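Local coordinates for protein MdcA (PDB 5VIT) that probably acts as the acyl-carrier-protein transferase subunit of malonate decarboxylase, replacing the acetyl group on the carrier protein with malonyl, at residues A[32-37]-A[212-217]; A[41-46]-A[68-73]. All coordinates share one frame; numbering follows the deposited sequence.

Contact 1: A[32-37]-A[212-217]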
ATOM      1  N   ALA A  32      -0.728  -5.000 -63.349  1.00 45.18           N
ATOM      2  CA  ALA A  32      -0.418  -5.064 -61.925  1.00 43.10           C
ATOM      3  C   ALA A  32      -0.972  -6.333 -61.278  1.00 43.73           C
ATOM      4  O   ALA A  32      -0.683  -6.629 -60.120  1.00 41.32           O
ATOM      5  CB  ALA A  32      -0.965  -3.829 -61.218  1.00 44.63           C
ATOM      6  N   VAL A  33      -1.766  -7.089 -62.029  1.00 45.32           N
ATOM      7  CA  VAL A  33      -2.458  -8.235 -61.454  1.00 47.46           C
ATOM      8  C   VAL A  33      -1.721  -9.545 -61.716  1.00 46.87           C
ATOM      9  O   VAL A  33      -1.406  -9.877 -62.857  1.00 51.05           O
ATOM     10  CB  VAL A  33      -3.897  -8.334 -61.990  1.00 49.13           C
ATOM     11  CG1 VAL A  33      -4.579  -9.567 -61.449  1.00 44.65           C
ATOM     12  CG2 VAL A  33      -4.685  -7.075 -61.643  1.00 39.23           C
ATOM     13  N   LEU A  34      -1.437 -10.276 -60.643  1.00 46.97           N
ATOM     14  CA  LEU A  34      -0.816 -11.587 -60.742  1.00 46.27           C
ATOM     15  C   LEU A  34      -1.853 -12.691 -60.654  1.00 50.03           C
ATOM     16  O   LEU A  34      -2.775 -12.629 -59.842  1.00 47.48           O
ATOM     17  CB  LEU A  34       0.234 -11.790 -59.645  1.00 48.62           C
ATOM     18  CG  LEU A  34       1.651 -11.266 -59.891  1.00 53.26           C
ATOM     19  CD1 LEU A  34       2.485 -11.356 -58.621  1.00 45.47           C
ATOM     20  CD2 LEU A  34       2.317 -12.042 -61.017  1.00 49.03           C
ATOM     21  N   PRO A  35      -1.703 -13.710 -61.503  1.00 53.43           N
ATOM     22  CA  PRO A  35      -2.553 -14.894 -61.439  1.00 52.46           C
ATOM     23  C   PRO A  35      -2.266 -15.703 -60.183  1.00 54.15           C
ATOM     24  O   PRO A  35      -1.102 -16.013 -59.888  1.00 53.75           O
ATOM     25  CB  PRO A  35      -2.167 -15.677 -62.701  1.00 57.16           C
ATOM     26  CG  PRO A  35      -1.526 -14.671 -63.596  1.00 61.12           C
ATOM     27  CD  PRO A  35      -0.813 -13.739 -62.673  1.00 57.84           C
ATOM     28  N   ARG A  36      -3.324 -16.043 -59.455  1.00 50.16           N
ATOM     29  CA  ARG A  36      -3.209 -16.851 -58.247  1.00 53.17           C
ATOM     30  C   ARG A  36      -2.516 -18.198 -58.518  1.00 57.55           C
ATOM     31  O   ARG A  36      -1.887 -18.768 -57.630  1.00 53.70           O
ATOM     32  CB  ARG A  36      -4.600 -17.058 -57.643  1.00 51.36           C
ATOM     33  CG  ARG A  36      -4.674 -18.031 -56.492  1.00 52.83           C
ATOM     34  CD  ARG A  36      -6.054 -18.012 -55.851  1.00 48.22           C
ATOM     35  NE  ARG A  36      -7.120 -18.189 -56.831  1.00 54.56           N
ATOM     36  CZ  ARG A  36      -7.958 -17.225 -57.209  1.00 54.39           C
ATOM     37  NH1 ARG A  36      -7.865 -16.006 -56.682  1.00 49.28           N
ATOM     38  NH2 ARG A  36      -8.896 -17.481 -58.110  1.00 58.66           N
ATOM     39  N   GLU A  37      -2.608 -18.681 -59.756  1.00 57.74           N
ATOM     40  CA  GLU A  37      -2.032 -19.973 -60.124  1.00 60.26           C
ATOM     41  C   GLU A  37      -0.503 -19.936 -60.226  1.00 63.02           C
ATOM     42  O   GLU A  37       0.170 -20.907 -59.886  1.00 67.05           O
ATOM     43  CB  GLU A  37      -2.644 -20.463 -61.446  1.00 63.53           C
ATOM     44  CG  GLU A  37      -1.778 -21.434 -62.262  1.00 71.41           C
ATOM     45  CD  GLU A  37      -0.849 -20.727 -63.255  1.00 80.42           C
ATOM     46  OE1 GLU A  37      -1.067 -19.523 -63.524  1.00 81.16           O
ATOM     47  OE2 GLU A  37       0.102 -21.372 -63.759  1.00 79.14           O
ATOM     48  N   PHE A 212       2.497  -5.276 -57.499  1.00 38.58           N
ATOM     49  CA  PHE A 212       1.571  -6.323 -57.917  1.00 39.42           C
ATOM     50  C   PHE A 212       0.465  -6.548 -56.901  1.00 41.45           C
ATOM     51  O   PHE A 212       0.681  -6.393 -55.698  1.00 40.22           O
ATOM     52  CB  PHE A 212       2.319  -7.633 -58.162  1.00 38.53           C
ATOM     53  CG  PHE A 212       3.281  -7.570 -59.303  1.00 43.12           C
ATOM     54  CD1 PHE A 212       4.650  -7.688 -59.083  1.00 41.70           C
ATOM     55  CD2 PHE A 212       2.823  -7.374 -60.601  1.00 42.66           C
ATOM     56  CE1 PHE A 212       5.550  -7.627 -60.144  1.00 44.58           C
ATOM     57  CE2 PHE A 212       3.712  -7.313 -61.660  1.00 42.95           C
ATOM     58  CZ  PHE A 212       5.079  -7.436 -61.430  1.00 43.64           C
ATOM     59  N   VAL A 213      -0.720  -6.894 -57.398  1.00 41.81           N
ATOM     60  CA  VAL A 213      -1.803  -7.395 -56.555  1.00 41.46           C
ATOM     61  C   VAL A 213      -2.178  -8.823 -56.968  1.00 47.00           C
ATOM     62  O   VAL A 213      -2.004  -9.217 -58.131  1.00 46.30           O
ATOM     63  CB  VAL A 213      -3.055  -6.505 -56.619  1.00 38.93           C
ATOM     64  CG1 VAL A 213      -2.772  -5.161 -56.005  1.00 39.33           C
ATOM     65  CG2 VAL A 213      -3.518  -6.347 -58.053  1.00 40.27           C
ATOM     66  N   VAL A 214      -2.663  -9.601 -56.000  1.00 42.33           N
ATOM     67  CA  VAL A 214      -3.109 -10.971 -56.226  1.00 38.38           C
ATOM     68  C   VAL A 214      -4.405 -11.194 -55.473  1.00 40.60           C
ATOM     69  O   VAL A 214      -4.490 -10.895 -54.277  1.00 38.32           O
ATOM     70  CB  VAL A 214      -2.087 -12.017 -55.732  1.00 42.54           C
ATOM     71  CG1 VAL A 214      -2.454 -13.398 -56.247  1.00 42.07           C
ATOM     72  CG2 VAL A 214      -0.689 -11.647 -56.169  1.00 51.28           C
ATOM     73  N   GLU A 215      -5.417 -11.719 -56.150  1.00 38.60           N
ATOM     74  CA  GLU A 215      -6.606 -12.168 -55.440  1.00 42.20           C
ATOM     75  C   GLU A 215      -6.229 -13.410 -54.629  1.00 42.19           C
ATOM     76  O   GLU A 215      -5.718 -14.394 -55.168  1.00 38.45           O
ATOM     77  CB  GLU A 215      -7.759 -12.458 -56.403  1.00 42.97           C
ATOM     78  CG  GLU A 215      -9.124 -12.527 -55.708  1.00 44.66           C
ATOM     79  CD  GLU A 215     -10.296 -12.641 -56.681  1.00 49.22           C
ATOM     80  OE1 GLU A 215     -10.847 -11.586 -57.091  1.00 47.77           O
ATOM     81  OE2 GLU A 215     -10.663 -13.786 -57.028  1.00 50.66           O
ATOM     82  N   ALA A 216      -6.448 -13.354 -53.323  1.00 41.99           N
ATOM     83  CA  ALA A 216      -6.035 -14.456 -52.467  1.00 44.23           C
ATOM     84  C   ALA A 216      -6.967 -15.657 -52.635  1.00 45.05           C
ATOM     85  O   ALA A 216      -8.128 -15.504 -53.026  1.00 40.93           O
ATOM     86  CB  ALA A 216      -5.994 -14.010 -51.023  1.00 39.89           C
ATOM     87  N   ASP A 217      -6.456 -16.846 -52.331  1.00 47.02           N
ATOM     88  CA  ASP A 217      -7.262 -18.059 -52.427  1.00 44.17           C
ATOM     89  C   ASP A 217      -8.393 -18.052 -51.397  1.00 46.33           C
ATOM     90  O   ASP A 217      -9.389 -18.739 -51.569  1.00 52.85           O
ATOM     91  CB  ASP A 217      -6.382 -19.314 -52.286  1.00 40.02           C
ATOM     92  CG  ASP A 217      -5.663 -19.402 -50.946  1.00 47.17           C
ATOM     93  OD1 ASP A 217      -5.531 -18.369 -50.246  1.00 43.05           O
ATOM     94  OD2 ASP A 217      -5.226 -20.525 -50.595  1.00 41.39           O
TER
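A32 and V213 join the backbones of two parallel segments: V213 N donates to A32 O at 2.7 Å, and V213 O in turn accepts from L34 N at 2.8 Å in an almost straight bond (178° at the hydrogen). V213 thus bonds to the residues on either side of V33, the pattern of a single parallel bridge, while V33 CG2 meets V213 CG2 on one face of the sheet. On the other face, L34 CB lies against V214 CG2 at 3.6 Å and L34 CD1 reaches F212 CB at 3.8 Å. A32 O also approaches the edge of the F212 ring.

Beyond P35 the backbones part and R36 spans the gap with its side chain. CB and CG pass E215 O. CD then lies 3.6 Å from D217 CA, and the chain bends at chi3 (52°), which sets NE out of line with the extended part before it. At the tip, NH1 donates to E215 O at 3.1 Å; the carbonyl oxygen lies near the guanidinium plane, but the donor stands 66° out of the carbonyl plane. NH1 also skirts E215 CB and forms a longer salt bridge, 3.6 Å, with E215 OE2. One nitrogen therefore holds both the backbone and the carboxylate of E215, whose OE1 makes a weak hydrogen bond to I193 N. D217 turns its carboxylate to R68 instead.

Within this chain, 33-34 is a short, weakly bonded outermost strand of a parallel, Rossmann-like sheet, and 212-215 lies between it and strand 185-190. Helix 39-46 packs through A42 on L34 and through L39 on V214, and F65 of helix 64-70 touches V214 and R36.

Contact 2: A[41-46]-A[68-73]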
ATOM      1  N   ALA A  41       5.573 -19.169 -58.798  1.00 50.81           N
ATOM      2  CA  ALA A  41       6.529 -18.876 -59.856  1.00 51.23           C
ATOM      3  C   ALA A  41       6.917 -17.405 -59.809  1.00 48.70           C
ATOM      4  O   ALA A  41       8.081 -17.058 -59.979  1.00 46.87           O
ATOM      5  CB  ALA A  41       5.946 -19.233 -61.214  1.00 48.61           C
ATOM      6  N   ALA A  42       5.927 -16.547 -59.581  1.00 47.80           N
ATOM      7  CA  ALA A  42       6.166 -15.115 -59.481  1.00 46.49           C
ATOM      8  C   ALA A  42       7.114 -14.810 -58.320  1.00 45.33           C
ATOM      9  O   ALA A  42       8.016 -13.999 -58.458  1.00 38.77           O
ATOM     10  CB  ALA A  42       4.852 -14.369 -59.310  1.00 43.67           C
ATOM     11  N   LEU A  43       6.919 -15.478 -57.186  1.00 44.80           N
ATOM     12  CA  LEU A  43       7.727 -15.208 -56.005  1.00 43.60           C
ATOM     13  C   LEU A  43       9.189 -15.612 -56.214  1.00 48.33           C
ATOM     14  O   LEU A  43      10.089 -14.966 -55.681  1.00 50.60           O
ATOM     15  CB  LEU A  43       7.157 -15.927 -54.785  1.00 42.54           C
ATOM     16  CG  LEU A  43       5.783 -15.521 -54.249  1.00 38.17           C
ATOM     17  CD1 LEU A  43       5.472 -16.334 -53.013  1.00 37.21           C
ATOM     18  CD2 LEU A  43       5.723 -14.040 -53.937  1.00 39.51           C
ATOM     19  N   GLU A  44       9.422 -16.670 -56.988  1.00 47.34           N
ATOM     20  CA  GLU A  44      10.784 -17.123 -57.302  1.00 48.08           C
ATOM     21  C   GLU A  44      11.453 -16.227 -58.355  1.00 46.01           C
ATOM     22  O   GLU A  44      12.682 -16.186 -58.468  1.00 47.57           O
ATOM     23  CB  GLU A  44      10.768 -18.586 -57.779  1.00 51.15           C
ATOM     24  CG  GLU A  44      10.292 -19.587 -56.716  1.00 50.22           C
ATOM     25  CD  GLU A  44      10.194 -21.021 -57.227  1.00 53.37           C
ATOM     26  OE1 GLU A  44      10.145 -21.959 -56.394  1.00 54.85           O
ATOM     27  OE2 GLU A  44      10.165 -21.212 -58.459  1.00 58.44           O
ATOM     28  N   ALA A  45      10.645 -15.507 -59.123  1.00 41.82           N
ATOM     29  CA  ALA A  45      11.179 -14.510 -60.047  1.00 46.18           C
ATOM     30  C   ALA A  45      11.469 -13.170 -59.364  1.00 47.37           C
ATOM     31  O   ALA A  45      12.529 -12.581 -59.577  1.00 47.35           O
ATOM     32  CB  ALA A  45      10.224 -14.296 -61.200  1.00 45.71           C
ATOM     33  N   LEU A  46      10.530 -12.694 -58.544  1.00 42.31           N
ATOM     34  CA  LEU A  46      10.605 -11.337 -58.002  1.00 42.35           C
ATOM     35  C   LEU A  46      11.546 -11.192 -56.800  1.00 43.58           C
ATOM     36  O   LEU A  46      12.066 -10.113 -56.542  1.00 45.40           O
ATOM     37  CB  LEU A  46       9.212 -10.863 -57.615  1.00 39.83           C
ATOM     38  CG  LEU A  46       8.246 -10.721 -58.790  1.00 46.30           C
ATOM     39  CD1 LEU A  46       6.878 -10.340 -58.267  1.00 43.75           C
ATOM     40  CD2 LEU A  46       8.763  -9.685 -59.782  1.00 46.67           C
ATOM     41  N   ARG A  68       1.884 -18.737 -47.159  1.00 37.74           N
ATOM     42  CA  ARG A  68       1.852 -20.151 -47.539  1.00 40.05           C
ATOM     43  C   ARG A  68       2.490 -20.368 -48.910  1.00 40.41           C
ATOM     44  O   ARG A  68       3.129 -21.393 -49.152  1.00 41.53           O
ATOM     45  CB  ARG A  68       0.418 -20.682 -47.540  1.00 36.96           C
ATOM     46  CG  ARG A  68      -0.237 -20.674 -46.176  1.00 43.81           C
ATOM     47  CD  ARG A  68      -1.639 -21.206 -46.265  1.00 39.12           C
ATOM     48  NE  ARG A  68      -2.402 -20.567 -47.335  1.00 46.12           N
ATOM     49  CZ  ARG A  68      -3.310 -19.630 -47.114  1.00 40.54           C
ATOM     50  NH1 ARG A  68      -3.549 -19.260 -45.868  1.00 48.22           N
ATOM     51  NH2 ARG A  68      -3.982 -19.083 -48.114  1.00 38.64           N
ATOM     52  N   SER A  69       2.314 -19.404 -49.808  1.00 37.25           N
ATOM     53  CA  SER A  69       2.887 -19.517 -51.147  1.00 40.28           C
ATOM     54  C   SER A  69       4.412 -19.416 -51.124  1.00 44.68           C
ATOM     55  O   SER A  69       5.083 -20.074 -51.910  1.00 49.29           O
ATOM     56  CB  SER A  69       2.315 -18.449 -52.065  1.00 36.70           C
ATOM     57  OG  SER A  69       0.903 -18.445 -52.026  1.00 37.71           O
ATOM     58  N   LEU A  70       4.955 -18.590 -50.229  1.00 40.71           N
ATOM     59  CA  LEU A  70       6.406 -18.470 -50.079  1.00 37.46           C
ATOM     60  C   LEU A  70       6.997 -19.788 -49.573  1.00 43.99           C
ATOM     61  O   LEU A  70       8.097 -20.179 -49.965  1.00 43.82           O
ATOM     62  CB  LEU A  70       6.770 -17.318 -49.124  1.00 37.81           C
ATOM     63  CG  LEU A  70       8.246 -16.946 -48.903  1.00 34.01           C
ATOM     64  CD1 LEU A  70       8.899 -16.582 -50.217  1.00 39.87           C
ATOM     65  CD2 LEU A  70       8.386 -15.768 -47.919  1.00 34.52           C
ATOM     66  N   ALA A  71       6.259 -20.473 -48.706  1.00 40.10           N
ATOM     67  CA  ALA A  71       6.750 -21.716 -48.117  1.00 45.08           C
ATOM     68  C   ALA A  71       6.767 -22.876 -49.129  1.00 43.74           C
ATOM     69  O   ALA A  71       7.348 -23.924 -48.861  1.00 43.53           O
ATOM     70  CB  ALA A  71       5.915 -22.086 -46.901  1.00 35.68           C
ATOM     71  N   ARG A  72       6.132 -22.677 -50.281  1.00 47.47           N
ATOM     72  CA  ARG A  72       6.069 -23.696 -51.330  1.00 51.90           C
ATOM     73  C   ARG A  72       7.101 -23.421 -52.413  1.00 53.07           C
ATOM     74  O   ARG A  72       7.002 -23.923 -53.531  1.00 55.84           O
ATOM     75  CB  ARG A  72       4.673 -23.743 -51.957  1.00 52.49           C
ATOM     76  CG  ARG A  72       3.551 -24.033 -50.984  1.00 52.93           C
ATOM     77  CD  ARG A  72       2.188 -23.995 -51.676  1.00 64.09           C
ATOM     78  NE  ARG A  72       1.863 -25.263 -52.331  1.00 79.22           N
ATOM     79  CZ  ARG A  72       1.998 -25.502 -53.634  1.00 75.12           C
ATOM     80  NH1 ARG A  72       2.441 -24.552 -54.446  1.00 68.83           N
ATOM     81  NH2 ARG A  72       1.679 -26.691 -54.128  1.00 77.29           N
ATOM     82  N   VAL A  73       8.084 -22.597 -52.077  1.00 50.58           N
ATOM     83  CA  VAL A  73       9.088 -22.163 -53.035  1.00 51.33           C
ATOM     84  C   VAL A  73      10.266 -23.143 -53.046  1.00 47.37           C
ATOM     85  O   VAL A  73      10.553 -23.784 -52.031  1.00 43.46           O
ATOM     86  CB  VAL A  73       9.548 -20.707 -52.707  1.00 49.89           C
ATOM     87  CG1 VAL A  73      10.927 -20.419 -53.221  1.00 50.98           C
ATOM     88  CG2 VAL A  73       8.548 -19.696 -53.261  1.00 41.96           C
TER
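L43 and V73 bring a helix against the turn from L70 to V73. L43 CD1 presses on backbone rather than on a side-chain tip: it lies 3.6 Å from L70 N and 3.8 Å from S69 C, with S69 CB and L70 CB a little farther off. CD1 anti to CA (chi2 -178°) extends the leucine to this peptide. V73 lies beside both L43 and E44, its CG2 4.3 Å from L43 CB and its CG1 3.6 Å from E44 CG, so that E44 and V73 meet tip to tip. The glutamate runs on extended until OE1 comes 3.5 Å from V73 CA, and there it accepts a hydrogen bond from D74 N.

In the next shell, the type I turn, with V73 N bonded to L70 O, brings the valine toward helix 39-46. S69 OG is hydrogen-bonded to F65 O of its own helix, and V73 also touches L78. Two helices of the Rossmann-like sheet pack here, 64-70 being the beta-alpha-beta crossover helix between neighbouring parallel strands 52-55 and 81-85. L43 also rests on I187 of strand 185-190, and L70 packs on L96 of helix 91-98.

After helix 13-23 the chain forms strand 33-34 and, after a short connection, helix 39-46, then strand 52-55 and helix 64-70. Contact 2 closes the short loop, with 21 residues between its segments, by packing the second helix and the turn L70-V73 on the first. Contact 1 closes a much longer loop when the chain returns at 212-215, so contact 2 is nested inside it. The centres lie about 12 Å apart and the two contacts touch directly, F212 packing on L46 among other pairs. Together they tie the outer strand pair of the parallel sheet to two of its covering helices.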